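Local coordinates for protein GH26C (PDB 6Q78) that probably hydrolyses beta-1,4-mannosidic linkages in mannans, as an endo-acting beta-mannanase of glycoside hydrolase family 26, at residues T53-M57 and V67-Y71. Numbering follows the deposited sequence.
Sequences TRSFM and VALFY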
ATOM      1  N   THR A  53     -20.627  -8.744  -4.174  1.00 17.34           N
ATOM      2  CA  THR A  53     -19.241  -8.442  -3.820  1.00 15.12           C
ATOM      3  C   THR A  53     -18.927  -8.814  -2.373  1.00 14.59           C
ATOM      4  O   THR A  53     -17.825  -9.290  -2.078  1.00 14.21           O
ATOM      5  CB  THR A  53     -18.951  -6.959  -4.065  1.00 14.11           C
ATOM      6  OG1 THR A  53     -19.158  -6.672  -5.451  1.00 15.68           O
ATOM      7  CG2 THR A  53     -17.473  -6.614  -3.713  1.00 13.29           C
ATOM      8  N   ARG A  54     -19.864  -8.560  -1.458  1.00 16.09           N
ATOM      9  CA  ARG A  54     -19.626  -8.846  -0.046  1.00 14.47           C
ATOM     10  C   ARG A  54     -19.195 -10.283   0.183  1.00 17.25           C
ATOM     11  O   ARG A  54     -18.429 -10.549   1.118  1.00 17.94           O
ATOM     12  CB  ARG A  54     -20.905  -8.577   0.755  1.00 17.04           C
ATOM     13  CG  ARG A  54     -21.240  -7.083   0.854  1.00 19.26           C
ATOM     14  CD  ARG A  54     -22.567  -6.835   1.585  1.00 15.54           C
ATOM     15  NE  ARG A  54     -22.829  -5.401   1.599  1.00 16.12           N
ATOM     16  CZ  ARG A  54     -22.345  -4.563   2.519  1.00 16.40           C
ATOM     17  NH1 ARG A  54     -21.621  -5.030   3.541  1.00 14.77           N
ATOM     18  NH2 ARG A  54     -22.597  -3.254   2.429  1.00 19.89           N
ATOM     19  N   SER A  55     -19.670 -11.220  -0.643  1.00 18.09           N
ATOM     20  CA  SER A  55     -19.341 -12.623  -0.431  1.00 17.18           C
ATOM     21  C   SER A  55     -17.890 -12.948  -0.770  1.00 16.79           C
ATOM     22  O   SER A  55     -17.440 -14.066  -0.482  1.00 18.98           O
ATOM     23  CB  SER A  55     -20.310 -13.529  -1.208  1.00 24.11           C
ATOM     24  OG  SER A  55     -20.032 -13.481  -2.603  1.00 29.48           O
ATOM     25  N   PHE A  56     -17.151 -11.997  -1.352  1.00 15.76           N
ATOM     26  CA  PHE A  56     -15.755 -12.195  -1.725  1.00 16.25           C
ATOM     27  C   PHE A  56     -14.799 -11.381  -0.878  1.00 14.07           C
ATOM     28  O   PHE A  56     -13.594 -11.373  -1.164  1.00 13.98           O
ATOM     29  CB  PHE A  56     -15.562 -11.865  -3.204  1.00 15.48           C
ATOM     30  CG  PHE A  56     -16.359 -12.749  -4.079  1.00 17.14           C
ATOM     31  CD1 PHE A  56     -15.970 -14.057  -4.273  1.00 18.08           C
ATOM     32  CD2 PHE A  56     -17.565 -12.313  -4.621  1.00 19.61           C
ATOM     33  CE1 PHE A  56     -16.726 -14.903  -5.052  1.00 23.69           C
ATOM     34  CE2 PHE A  56     -18.324 -13.167  -5.388  1.00 23.00           C
ATOM     35  CZ  PHE A  56     -17.900 -14.447  -5.602  1.00 20.50           C
ATOM     36  N   MET A  57     -15.306 -10.714   0.153  1.00 14.72           N
ATOM     37  CA  MET A  57     -14.547  -9.784   0.981  1.00 12.43           C
ATOM     38  C   MET A  57     -14.197 -10.382   2.340  1.00 12.70           C
ATOM     39  O   MET A  57     -14.951 -11.182   2.903  1.00 13.61           O
ATOM     40  CB  MET A  57     -15.335  -8.502   1.207  1.00 11.78           C
ATOM     41  CG  MET A  57     -15.495  -7.733  -0.080  1.00 12.71           C
ATOM     42  SD  MET A  57     -16.550  -6.274   0.098  1.00 14.91           S
ATOM     43  CE  MET A  57     -15.577  -5.283   1.272  1.00 15.12           C
ATOM     44  N   VAL A  67     -17.289  -1.793   0.099  1.00 10.47           N
ATOM     45  CA  VAL A  67     -17.701  -2.817  -0.864  1.00 11.56           C
ATOM     46  C   VAL A  67     -17.524  -2.293  -2.290  1.00 12.64           C
ATOM     47  O   VAL A  67     -17.005  -2.992  -3.182  1.00 11.02           O
ATOM     48  CB  VAL A  67     -19.165  -3.225  -0.596  1.00 11.04           C
ATOM     49  CG1 VAL A  67     -19.658  -4.231  -1.682  1.00 12.12           C
ATOM     50  CG2 VAL A  67     -19.317  -3.850   0.812  1.00 13.16           C
ATOM     51  N   ALA A  68     -17.977  -1.054  -2.534  1.00 10.24           N
ATOM     52  CA  ALA A  68     -17.828  -0.490  -3.876  1.00 10.29           C
ATOM     53  C   ALA A  68     -16.355  -0.386  -4.260  1.00 11.38           C
ATOM     54  O   ALA A  68     -15.982  -0.685  -5.405  1.00 10.52           O
ATOM     55  CB  ALA A  68     -18.508   0.875  -3.953  1.00 11.13           C
ATOM     56  N   LEU A  69     -15.495   0.038  -3.320  1.00  8.54           N
ATOM     57  CA  LEU A  69     -14.069   0.105  -3.637  1.00  7.89           C
ATOM     58  C   LEU A  69     -13.529  -1.255  -4.083  1.00 10.44           C
ATOM     59  O   LEU A  69     -12.797  -1.347  -5.084  1.00  9.59           O
ATOM     60  CB  LEU A  69     -13.299   0.658  -2.447  1.00  7.34           C
ATOM     61  CG  LEU A  69     -11.786   0.674  -2.629  1.00  7.94           C
ATOM     62  CD1 LEU A  69     -11.324   1.605  -3.727  1.00  9.22           C
ATOM     63  CD2 LEU A  69     -11.109   1.044  -1.318  1.00 10.92           C
ATOM     64  N   PHE A  70     -13.866  -2.322  -3.354  1.00  8.72           N
ATOM     65  CA  PHE A  70     -13.393  -3.644  -3.747  1.00  9.14           C
ATOM     66  C   PHE A  70     -13.887  -3.990  -5.151  1.00 10.20           C
ATOM     67  O   PHE A  70     -13.103  -4.400  -6.020  1.00 11.63           O
ATOM     68  CB  PHE A  70     -13.852  -4.681  -2.712  1.00 11.40           C
ATOM     69  CG  PHE A  70     -13.356  -6.065  -2.982  1.00 10.20           C
ATOM     70  CD1 PHE A  70     -13.978  -6.866  -3.941  1.00 12.96           C
ATOM     71  CD2 PHE A  70     -12.262  -6.572  -2.262  1.00 11.84           C
ATOM     72  CE1 PHE A  70     -13.529  -8.174  -4.176  1.00 12.31           C
ATOM     73  CE2 PHE A  70     -11.830  -7.862  -2.486  1.00 12.78           C
ATOM     74  CZ  PHE A  70     -12.448  -8.665  -3.463  1.00 11.72           C
ATOM     75  N   TYR A  71     -15.197  -3.846  -5.386  1.00 10.83           N
ATOM     76  CA  TYR A  71     -15.741  -4.183  -6.697  1.00 11.99           C
ATOM     77  C   TYR A  71     -15.049  -3.376  -7.783  1.00 13.20           C
ATOM     78  O   TYR A  71     -14.633  -3.917  -8.812  1.00 12.55           O
ATOM     79  CB  TYR A  71     -17.255  -3.939  -6.739  1.00 12.81           C
ATOM     80  CG  TYR A  71     -17.805  -4.233  -8.121  1.00 14.21           C
ATOM     81  CD1 TYR A  71     -18.145  -5.540  -8.489  1.00 17.05           C
ATOM     82  CD2 TYR A  71     -17.984  -3.216  -9.072  1.00 14.53           C
ATOM     83  CE1 TYR A  71     -18.632  -5.830  -9.755  1.00 20.17           C
ATOM     84  CE2 TYR A  71     -18.472  -3.506 -10.346  1.00 16.03           C
ATOM     85  CZ  TYR A  71     -18.800  -4.818 -10.672  1.00 18.07           C
ATOM     86  OH  TYR A  71     -19.288  -5.131 -11.930  1.00 23.87           O
TER
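Met57 CG stands over the face of the Phe70 ring, 4.1 Å from the centroid of the Phe70 ring and 15° off its normal, in a CH-pi contact, while Met57 SD lies obliquely, 5.0 Å from the same Phe70 centroid, a Met-aromatic contact. No hydrogen bond joins the two segments, although they bury 370 Å²; the contact rests on van der Waals packing, mostly of side chains. The sulfur also reaches the helix one turn earlier, with Met57 SD 3.7 Å from Val67 CG2. Val67 and Phe70, spaced i and i+3, both direct their CA-to-CB bonds at the 53-57 segment, whose backbone folds into the end of a 3-10 turn (Phe56 N to Thr53 O, 2.9 Å). Thr53 fits between them: its CB is 3.7 Å from Val67 CG1, and its CG2 is 3.5 Å from Phe70 CD1. Thr53 OG1 comes within 3.4 Å of Tyr71 CD1, but its hydrogen bond goes to Pro50 O. At the margin, Arg54 CZ rests 3.5 Å from Val67 CG2, which lies over one face of the guanidinium; Arg54 NH1 donates hydrogen bonds to Pro60 O and Ala62 O, tying this side chain to the link between the segments. Phe56 O closes the other margin, 3.7 Å from Phe70 CZ. In this TIM-barrel enzyme the N-terminal lead-in packs against helix 64-76; Met57 and Leu69 touch Leu266 near the start of strand 265-269, and Phe56 meets Val328 just before strand 330-336, placing the contact at the N-terminal strand ends, away from the C-terminal ends where TIM-barrel active sites lie.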